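Local coordinates for tRNA threonylcarbamoyladenosine biosynthesis protein TsaB (Pseudomonas aeruginosa, PDB 5BR9) that probably takes part in making the threonylcarbamoyladenosine modification of tRNA, as a TsaB member of the KAE1/TsaD family, at residues 12-17 / 197-202; 22-27 / 49-54; 34-39 / 191-196; 70-75 / 100-105. All coordinates share one frame; numbering follows the deposited sequence.

In the fold
All four contacts reach one five-stranded mixed sheet, ordered 31-38, 21-28, 12-16, 67-71, 98-101, as in the actin-like ATPase (ASKHA) fold. Contact 1 lays the last helix on the central strand. Contact 2 packs helix 43-58 on the other face. Contact 3 ties the edge strand to the loop that leads into the helix of contact 1, and S23 OG of contact 2 bonds to A196 N there. Contact 4 joins strands 67-71 and 98-101 at the other edge and continues past them. Contacts 2 and 4 lie farthest apart, with centres about 17 Å from each other. Contacts 1 and 4 meet at two acids, where D16 OD1 is 2.6 Å from D103 OD2, like charges brought close.

Contact 1: 12-17 / 197-202; sequences LLALDT and EDLLSL
L199 and L200 both hold CG anti to the backbone N (chi1 165° and -173°). This places each CG on the strand side, and the methyls beyond touch A14 and its neighbours. The motif is a helix laid across a sheet. Segment 197-202 is part of helix 196-208, the last helix of the chain, in an actin-like ATPase (ASKHA) fold. Strand 12-16 is the central strand of the sheet. Their axes approach to 7.4 Å at 133°, so the helix runs obliquely against the strand direction.

A14 is the small residue at the middle of the contact. Its CB touches both leucines. L199 CD2 comes to 3.8 Å from A14 CB, and L200 CD1 comes to 4.0 Å from the same CB. The short methyl lets the helix come close, with A14 CA only 5.5 Å from L200 CA. L200 CD1 also touches L12: it lies 4.0 Å from L12 CB and 3.6 Å from L12 O.

The contact is apolar and buried. I106 of helix 103-115 touches both L199 and D16 and continues this layer. On the opposite face of the sheet, L13 and L15 pack on helices 43-58 and 77-94. The polar end of D16 turns to S18, where OD2 bonds to OG. The L199 CD2 methyl lies close to the strand backbone, 3.1 Å from L15 O.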
# COMPACT_ATOMS: atom_id res chain seq x y z
N LEU A 12 -3.55 6.67 20.91
CA LEU A 12 -4.00 6.36 19.54
C LEU A 12 -3.25 7.15 18.49
O LEU A 12 -3.08 8.36 18.63
CB LEU A 12 -5.51 6.62 19.38
CG LEU A 12 -6.48 5.85 20.26
CD1 LEU A 12 -7.93 6.31 20.00
CD2 LEU A 12 -6.33 4.32 20.05
N LEU A 13 -2.88 6.47 17.42
CA LEU A 13 -2.20 7.09 16.28
C LEU A 13 -3.18 7.13 15.10
O LEU A 13 -3.87 6.14 14.81
CB LEU A 13 -0.93 6.29 15.91
CG LEU A 13 -0.07 6.79 14.74
CD1 LEU A 13 0.52 8.17 15.07
CD2 LEU A 13 1.04 5.79 14.38
N ALA A 14 -3.26 8.28 14.45
CA ALA A 14 -4.16 8.47 13.33
C ALA A 14 -3.42 9.03 12.12
O ALA A 14 -2.51 9.84 12.27
CB ALA A 14 -5.31 9.40 13.71
N LEU A 15 -3.76 8.54 10.94
CA LEU A 15 -3.17 9.08 9.72
C LEU A 15 -4.15 9.10 8.54
O LEU A 15 -5.01 8.22 8.41
CB LEU A 15 -1.89 8.34 9.37
CG LEU A 15 -1.88 6.87 9.05
CD1 LEU A 15 -2.22 6.70 7.57
CD2 LEU A 15 -0.47 6.37 9.37
N ASP A 16 -4.03 10.11 7.69
CA ASP A 16 -4.86 10.17 6.51
C ASP A 16 -4.05 10.61 5.28
O ASP A 16 -3.35 11.62 5.32
CB ASP A 16 -6.04 11.11 6.73
CG ASP A 16 -7.14 10.88 5.70
OD1 ASP A 16 -8.07 10.12 6.01
OD2 ASP A 16 -7.05 11.43 4.59
N THR A 17 -4.18 9.85 4.21
CA THR A 17 -3.50 10.12 2.95
C THR A 17 -4.44 9.99 1.77
O THR A 17 -4.01 9.73 0.65
CB THR A 17 -2.32 9.14 2.73
OG1 THR A 17 -2.82 7.80 2.81
CG2 THR A 17 -1.25 9.34 3.78
N GLU A 197 -6.69 15.04 12.70
CA GLU A 197 -7.22 15.48 14.00
C GLU A 197 -8.66 15.01 14.22
O GLU A 197 -9.04 14.57 15.31
CB GLU A 197 -7.14 17.00 14.13
CG GLU A 197 -7.79 17.51 15.40
CD GLU A 197 -7.66 19.01 15.59
OE1 GLU A 197 -7.08 19.68 14.71
OE2 GLU A 197 -8.15 19.51 16.62
N ASP A 198 -9.47 15.09 13.17
CA ASP A 198 -10.87 14.68 13.28
C ASP A 198 -11.02 13.17 13.10
O ASP A 198 -11.92 12.56 13.69
CB ASP A 198 -11.70 15.47 12.27
CG ASP A 198 -11.49 16.97 12.42
OD1 ASP A 198 -11.94 17.53 13.46
OD2 ASP A 198 -10.84 17.57 11.54
N LEU A 199 -10.10 12.57 12.34
CA LEU A 199 -9.98 11.12 12.29
C LEU A 199 -9.71 10.58 13.69
O LEU A 199 -10.30 9.59 14.12
CB LEU A 199 -8.86 10.69 11.34
CG LEU A 199 -8.38 9.24 11.43
CD1 LEU A 199 -9.50 8.30 11.12
CD2 LEU A 199 -7.24 9.03 10.44
N LEU A 200 -8.82 11.26 14.41
CA LEU A 200 -8.46 10.91 15.78
C LEU A 200 -9.67 10.96 16.72
O LEU A 200 -9.88 10.05 17.52
CB LEU A 200 -7.34 11.83 16.28
CG LEU A 200 -6.73 11.50 17.63
CD1 LEU A 200 -6.05 10.13 17.62
CD2 LEU A 200 -5.72 12.59 18.03
N SER A 201 -10.49 12.00 16.60
CA SER A 201 -11.74 12.07 17.37
C SER A 201 -12.62 10.84 17.13
O SER A 201 -13.07 10.17 18.08
CB SER A 201 -12.53 13.33 17.00
OG SER A 201 -11.76 14.48 17.26
N LEU A 202 -12.84 10.52 15.86
CA LEU A 202 -13.68 9.38 15.47
C LEU A 202 -13.08 8.05 15.96
O LEU A 202 -13.81 7.19 16.46
CB LEU A 202 -13.88 9.37 13.94
CG LEU A 202 -14.75 10.55 13.46
CD1 LEU A 202 -14.80 10.70 11.92
CD2 LEU A 202 -16.16 10.40 14.01

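Contact 2: 22-27 / 49-54; sequences CSVALL and PMVRDL
The flat groups here are peptide units of strand 22-27, and a methyl of L54 lies over the face of one of them. L54 CD2 sits on the peptide that joins A25 to L26, directly above the carbonyl carbon, 3.5 Å from A25 C. M50 CE stands out of the plane of the peptide between C22 and S23, past the carbonyl oxygen, 3.5 Å from C22 O. No aromatic ring takes part. The motif is helix-on-sheet packing in the actin-like ATPase fold. Helix 43-58 follows the hairpin of strands 21-28 and 31-38 and folds back on it. The short segments run nearly side by side, at 29° and 8.5 Å between axes.

V24 is the central side chain. Its CG1 meets V51 CG2 at 3.8 Å. Its CG2 lies in the crowded position between the backbone N and the carbonyl carbon, and there it meets two partners. One is L54 CD2 at 3.7 Å. The other is M50 CE at 3.8 Å. The V24 and L54 side chains point in opposite senses and pass alongside each other.

M50 is extended to SD and then bends at chi3 (55°), which turns CE back over the strand. L47, one turn earlier in the helix, also touches C22 and V24. The helix also meets the second subunit of the assembly: F92 of that subunit packs on V51 and R52. At the start of the strand segment, two sulfur atoms face each other: C22 SG lies 3.8 Å from M50 SD.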
# COMPACT_ATOMS: atom_id res chain seq x y z
N CYS A 22 -1.68 15.28 3.49
CA CYS A 22 -1.15 14.20 4.29
C CYS A 22 -1.16 14.64 5.75
O CYS A 22 -0.64 15.70 6.09
CB CYS A 22 0.26 13.83 3.83
SG CYS A 22 0.92 12.37 4.65
N SER A 23 -1.78 13.87 6.63
CA SER A 23 -1.84 14.33 8.00
C SER A 23 -1.79 13.18 9.00
O SER A 23 -2.15 12.03 8.68
CB SER A 23 -3.09 15.18 8.23
OG SER A 23 -4.27 14.42 8.09
N VAL A 24 -1.27 13.50 10.18
CA VAL A 24 -1.08 12.52 11.24
C VAL A 24 -1.52 13.14 12.55
O VAL A 24 -1.41 14.35 12.76
CB VAL A 24 0.39 12.04 11.29
CG1 VAL A 24 0.81 11.40 9.95
CG2 VAL A 24 1.33 13.20 11.64
N ALA A 25 -2.01 12.33 13.46
CA ALA A 25 -2.46 12.87 14.73
C ALA A 25 -2.22 11.84 15.80
O ALA A 25 -2.11 10.64 15.52
CB ALA A 25 -3.94 13.29 14.66
N LEU A 26 -2.09 12.32 17.03
CA LEU A 26 -1.76 11.45 18.15
C LEU A 26 -2.56 11.86 19.36
O LEU A 26 -2.62 13.05 19.70
CB LEU A 26 -0.27 11.53 18.44
CG LEU A 26 0.19 10.69 19.62
CD1 LEU A 26 0.13 9.22 19.25
CD2 LEU A 26 1.60 11.06 19.99
N LEU A 27 -3.16 10.86 20.00
CA LEU A 27 -3.83 11.05 21.29
C LEU A 27 -2.93 10.41 22.33
O LEU A 27 -2.50 9.26 22.16
CB LEU A 27 -5.23 10.43 21.34
CG LEU A 27 -5.92 10.43 22.71
CD1 LEU A 27 -6.35 11.84 23.12
CD2 LEU A 27 -7.12 9.48 22.78
N PRO A 49 7.99 9.80 7.78
CA PRO A 49 8.69 10.84 8.55
C PRO A 49 7.73 11.76 9.33
O PRO A 49 8.10 12.24 10.41
CB PRO A 49 9.45 11.63 7.47
CG PRO A 49 9.62 10.66 6.34
CD PRO A 49 8.39 9.78 6.36
N MET A 50 6.53 12.01 8.82
CA MET A 50 5.58 12.81 9.58
C MET A 50 5.24 12.11 10.90
O MET A 50 5.10 12.76 11.94
CB MET A 50 4.32 13.09 8.78
CG MET A 50 4.48 14.22 7.77
SD MET A 50 2.93 14.64 6.94
CE MET A 50 1.90 14.95 8.35
N VAL A 51 5.12 10.78 10.84
CA VAL A 51 4.82 9.98 12.02
C VAL A 51 5.96 10.03 13.02
O VAL A 51 5.73 10.24 14.22
CB VAL A 51 4.49 8.54 11.63
CG1 VAL A 51 4.40 7.65 12.88
CG2 VAL A 51 3.15 8.50 10.86
N ARG A 52 7.19 9.83 12.53
CA ARG A 52 8.35 9.86 13.40
C ARG A 52 8.41 11.21 14.12
O ARG A 52 8.57 11.26 15.34
CB ARG A 52 9.63 9.59 12.59
CG ARG A 52 10.98 9.75 13.32
CD ARG A 52 11.02 9.06 14.69
NE ARG A 52 10.55 7.68 14.69
CZ ARG A 52 10.17 7.04 15.79
NH1 ARG A 52 10.21 7.67 16.95
NH2 ARG A 52 9.74 5.78 15.74
N ASP A 53 8.24 12.29 13.36
CA ASP A 53 8.31 13.65 13.92
C ASP A 53 7.23 13.90 14.97
O ASP A 53 7.49 14.53 16.00
CB ASP A 53 8.18 14.70 12.81
CG ASP A 53 9.43 14.80 11.94
OD1 ASP A 53 10.47 14.17 12.27
OD2 ASP A 53 9.36 15.51 10.92
N LEU A 54 6.03 13.41 14.70
CA LEU A 54 4.91 13.60 15.62
C LEU A 54 5.17 12.86 16.93
O LEU A 54 5.05 13.43 18.02
CB LEU A 54 3.61 13.11 14.99
CG LEU A 54 2.34 13.31 15.82
CD1 LEU A 54 1.99 14.79 15.91
CD2 LEU A 54 1.16 12.53 15.25

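Contact 3: 34-39 / 191-196; sequences SHYEVI and SLLPHA
S34 and Y36 on the edge strand face A196 and H195 on an irregular loop, with CA atoms 6.9 Å apart for S34 and A196 and 7.3 Å for Y36 and H195. The side chains close this gap. Y36 CG is anti to the backbone N (chi1 179°), and the ring beyond it lies against H195.

The two rings are nearly parallel, with planes at 15°. They are strongly offset, with little overlap, and their centroids lie 4.6 Å from each other. Y36 CD1 lies over one face of the H195 ring, toward its rim, and is 3.3 Å from H195 CD2. S34 OG comes to the edge of the same ring, 3.6 Å from H195 CE1. P194 O approaches the edge of the Y36 ring in its plane; P194 O is 3.6 Å from Y36 CE1. Farther out, Y36 OH packs against L193 CB, and the two side chains cross at about a right angle. R110 of helix 103-115 touches Y36 and H195.

The loop ends in helix 196-208, with H195 as its N-cap. H195 ND1 bonds to the backbone N of E197. The contact thus joins the start of the last helix to the edge strand of the actin-like ATPase sheet. The capping bond uses ND1 as acceptor from an N-H. This is consistent with a neutral imidazole whose proton sits on NE2, next in the ring to the CD2 atom under Y36 CD1.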
# COMPACT_ATOMS: atom_id res chain seq x y z
N SER A 34 -1.51 17.14 16.25
CA SER A 34 -1.62 16.78 14.83
C SER A 34 -0.71 17.62 13.96
O SER A 34 -0.26 18.69 14.36
CB SER A 34 -3.07 16.92 14.33
OG SER A 34 -3.51 18.27 14.33
N HIS A 35 -0.44 17.10 12.76
CA HIS A 35 0.27 17.86 11.75
C HIS A 35 -0.30 17.53 10.37
O HIS A 35 -0.72 16.41 10.09
CB HIS A 35 1.78 17.59 11.82
CG HIS A 35 2.44 18.24 13.00
ND1 HIS A 35 2.68 19.59 13.07
CD2 HIS A 35 2.90 17.71 14.16
CE1 HIS A 35 3.26 19.88 14.23
NE2 HIS A 35 3.40 18.75 14.91
N TYR A 36 -0.32 18.55 9.52
CA TYR A 36 -1.06 18.52 8.27
C TYR A 36 -0.24 19.21 7.17
O TYR A 36 0.24 20.32 7.35
CB TYR A 36 -2.42 19.20 8.51
CG TYR A 36 -3.40 19.34 7.36
CD1 TYR A 36 -4.51 18.49 7.26
CD2 TYR A 36 -3.28 20.37 6.43
CE1 TYR A 36 -5.44 18.64 6.23
CE2 TYR A 36 -4.21 20.52 5.39
CZ TYR A 36 -5.29 19.65 5.30
OH TYR A 36 -6.21 19.81 4.28
N GLU A 37 -0.06 18.53 6.03
CA GLU A 37 0.66 19.13 4.90
C GLU A 37 -0.03 18.82 3.57
O GLU A 37 -0.51 17.71 3.37
CB GLU A 37 2.10 18.61 4.84
CG GLU A 37 3.01 19.10 5.94
CD GLU A 37 4.41 18.52 5.85
OE1 GLU A 37 4.82 18.06 4.75
OE2 GLU A 37 5.11 18.50 6.88
N VAL A 38 -0.07 19.80 2.67
CA VAL A 38 -0.51 19.50 1.31
C VAL A 38 0.73 19.16 0.49
O VAL A 38 1.62 19.98 0.31
CB VAL A 38 -1.34 20.65 0.67
CG1 VAL A 38 -2.65 20.85 1.44
CG2 VAL A 38 -0.57 21.94 0.63
N ILE A 39 0.79 17.91 0.02
CA ILE A 39 1.94 17.43 -0.74
C ILE A 39 1.50 16.36 -1.73
O ILE A 39 1.51 15.16 -1.42
CB ILE A 39 3.06 16.88 0.19
CG1 ILE A 39 2.46 16.10 1.37
CG2 ILE A 39 3.98 18.00 0.67
CD1 ILE A 39 2.88 14.65 1.42
N SER A 191 -14.08 22.89 -0.74
CA SER A 191 -12.64 22.63 -0.73
C SER A 191 -12.17 21.94 0.56
O SER A 191 -10.98 21.64 0.72
CB SER A 191 -11.87 23.93 -0.95
OG SER A 191 -11.82 24.67 0.25
N LEU A 192 -13.09 21.67 1.48
CA LEU A 192 -12.73 20.99 2.73
C LEU A 192 -12.27 19.55 2.53
O LEU A 192 -12.91 18.76 1.82
CB LEU A 192 -13.90 21.00 3.71
CG LEU A 192 -13.48 20.73 5.16
CD1 LEU A 192 -12.72 21.95 5.75
CD2 LEU A 192 -14.69 20.34 6.00
N LEU A 193 -11.16 19.21 3.19
CA LEU A 193 -10.51 17.92 3.07
C LEU A 193 -10.47 17.22 4.44
O LEU A 193 -10.69 17.86 5.46
CB LEU A 193 -9.08 18.11 2.52
CG LEU A 193 -8.95 18.73 1.12
CD1 LEU A 193 -7.49 18.83 0.69
CD2 LEU A 193 -9.76 17.92 0.08
N PRO A 194 -10.26 15.89 4.46
CA PRO A 194 -10.09 15.14 5.71
C PRO A 194 -8.88 15.63 6.51
O PRO A 194 -7.92 16.08 5.92
CB PRO A 194 -9.87 13.71 5.24
CG PRO A 194 -10.55 13.64 3.93
CD PRO A 194 -10.32 14.98 3.30
N HIS A 195 -8.94 15.54 7.83
CA HIS A 195 -7.87 15.98 8.70
C HIS A 195 -7.68 14.91 9.79
O HIS A 195 -8.65 14.47 10.42
CB HIS A 195 -8.23 17.34 9.28
CG HIS A 195 -7.09 18.08 9.90
ND1 HIS A 195 -6.35 17.57 10.94
CD2 HIS A 195 -6.61 19.33 9.67
CE1 HIS A 195 -5.43 18.45 11.30
NE2 HIS A 195 -5.57 19.53 10.55
N ALA A 196 -6.44 14.46 10.00
CA ALA A 196 -6.17 13.40 10.97
C ALA A 196 -6.65 13.75 12.38
O ALA A 196 -6.99 12.86 13.17
CB ALA A 196 -4.69 13.09 10.99

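Contact 4: 70-75 / 100-105; sequences FGRGPG and AVSDLA
F70 and G71 pair with A100 and V101 as parallel strands, the two strands of a beta-alpha-beta unit whose connecting helix is 77-94. V101 N gives to F70 O at 3.0 Å, and R72 N gives to V101 O at 2.9 Å. Farther along, G73 and D103 exchange two bonds, one of them to the aspartate side chain. G73 N gives to D103 OD1 at 2.8 Å, bent at 133°. D103 N gives to G73 O at 2.9 Å in a straight line (178°), from above the carbonyl plane.

G71, without a side chain, lets D103 OD1 lie 3.4 Å from G71 C. G73 has a positive phi, and a cis peptide follows it before P74. D103 OD2 lies close to D16 OD1 and has a weak bond with S18 OG.

Among the apolar contacts, A100 CA makes a CH-pi contact over the face of the F70 ring, 4.3 Å from its centroid. P74 CD meets L104 CG at 4.1 Å.

R72 packs its guanidinium face on S102 CB, 3.4 Å from R72 NH2, and its charge is met by a salt bridge from NH1 to E149. E149 also bonds to S102 OG. That same OG caps helix 103-115 through weak bonds from L104 N and A105 N. One carboxylate of E149 thus links the loop after strand 67-71 to this helix start, and its charge would tend to polarise the serine hydroxyl.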
# COMPACT_ATOMS: atom_id res chain seq x y z
N PHE A 70 -6.97 4.95 10.45
CA PHE A 70 -6.68 5.55 9.16
C PHE A 70 -7.97 5.82 8.37
O PHE A 70 -8.97 5.13 8.57
CB PHE A 70 -5.75 4.65 8.33
CG PHE A 70 -6.39 3.35 7.91
CD1 PHE A 70 -6.89 3.19 6.63
CD2 PHE A 70 -6.48 2.30 8.80
CE1 PHE A 70 -7.48 2.00 6.24
CE2 PHE A 70 -7.07 1.10 8.42
CZ PHE A 70 -7.57 0.95 7.16
N GLY A 71 -7.93 6.80 7.48
CA GLY A 71 -9.03 7.02 6.57
C GLY A 71 -9.04 5.97 5.47
O GLY A 71 -8.07 5.84 4.72
N ARG A 72 -10.12 5.20 5.37
CA ARG A 72 -10.17 4.10 4.40
C ARG A 72 -10.79 4.53 3.08
O ARG A 72 -11.22 3.70 2.28
CB ARG A 72 -10.95 2.92 5.00
CG ARG A 72 -12.31 3.28 5.60
CD ARG A 72 -13.44 3.20 4.58
NE ARG A 72 -14.75 3.12 5.23
CZ ARG A 72 -15.86 3.69 4.75
NH1 ARG A 72 -15.81 4.39 3.62
NH2 ARG A 72 -17.01 3.56 5.40
N GLY A 73 -10.83 5.83 2.84
CA GLY A 73 -11.50 6.36 1.67
C GLY A 73 -12.95 6.69 2.03
O GLY A 73 -13.35 6.56 3.19
N PRO A 74 -13.74 7.09 1.04
CA PRO A 74 -13.31 7.20 -0.36
C PRO A 74 -12.41 8.41 -0.62
O PRO A 74 -12.33 9.32 0.21
CB PRO A 74 -14.63 7.33 -1.11
CG PRO A 74 -15.55 8.00 -0.12
CD PRO A 74 -15.15 7.48 1.21
N GLY A 75 -11.74 8.42 -1.77
CA GLY A 75 -10.77 9.44 -2.11
C GLY A 75 -9.88 8.95 -3.23
O GLY A 75 -10.34 8.23 -4.11
N ALA A 100 -10.43 1.27 10.77
CA ALA A 100 -10.77 1.86 9.48
C ALA A 100 -11.90 2.89 9.68
O ALA A 100 -12.92 2.59 10.28
CB ALA A 100 -11.18 0.79 8.50
N VAL A 101 -11.69 4.11 9.21
CA VAL A 101 -12.66 5.17 9.40
C VAL A 101 -12.95 5.85 8.07
O VAL A 101 -12.04 6.17 7.29
CB VAL A 101 -12.17 6.20 10.44
CG1 VAL A 101 -13.15 7.35 10.56
CG2 VAL A 101 -11.94 5.54 11.79
N SER A 102 -14.23 6.08 7.81
CA SER A 102 -14.65 6.70 6.58
C SER A 102 -14.17 8.13 6.46
O SER A 102 -14.32 8.92 7.38
CB SER A 102 -16.18 6.67 6.47
OG SER A 102 -16.59 7.52 5.42
N ASP A 103 -13.67 8.49 5.28
CA ASP A 103 -13.30 9.86 5.03
C ASP A 103 -14.49 10.82 4.92
O ASP A 103 -14.34 12.02 5.15
CB ASP A 103 -12.44 9.94 3.78
CG ASP A 103 -10.98 9.61 4.08
OD1 ASP A 103 -10.51 8.50 3.78
OD2 ASP A 103 -10.28 10.48 4.64
N LEU A 104 -15.67 10.30 4.60
CA LEU A 104 -16.90 11.12 4.64
C LEU A 104 -17.21 11.50 6.09
O LEU A 104 -17.52 12.67 6.39
CB LEU A 104 -18.08 10.36 3.98
CG LEU A 104 -17.96 10.13 2.46
CD1 LEU A 104 -18.90 9.05 1.96
CD2 LEU A 104 -18.19 11.43 1.66
N ALA A 105 -17.10 10.54 7.01
CA ALA A 105 -17.26 10.82 8.44
C ALA A 105 -16.21 11.82 8.91
O ALA A 105 -16.53 12.77 9.64
CB ALA A 105 -17.17 9.54 9.28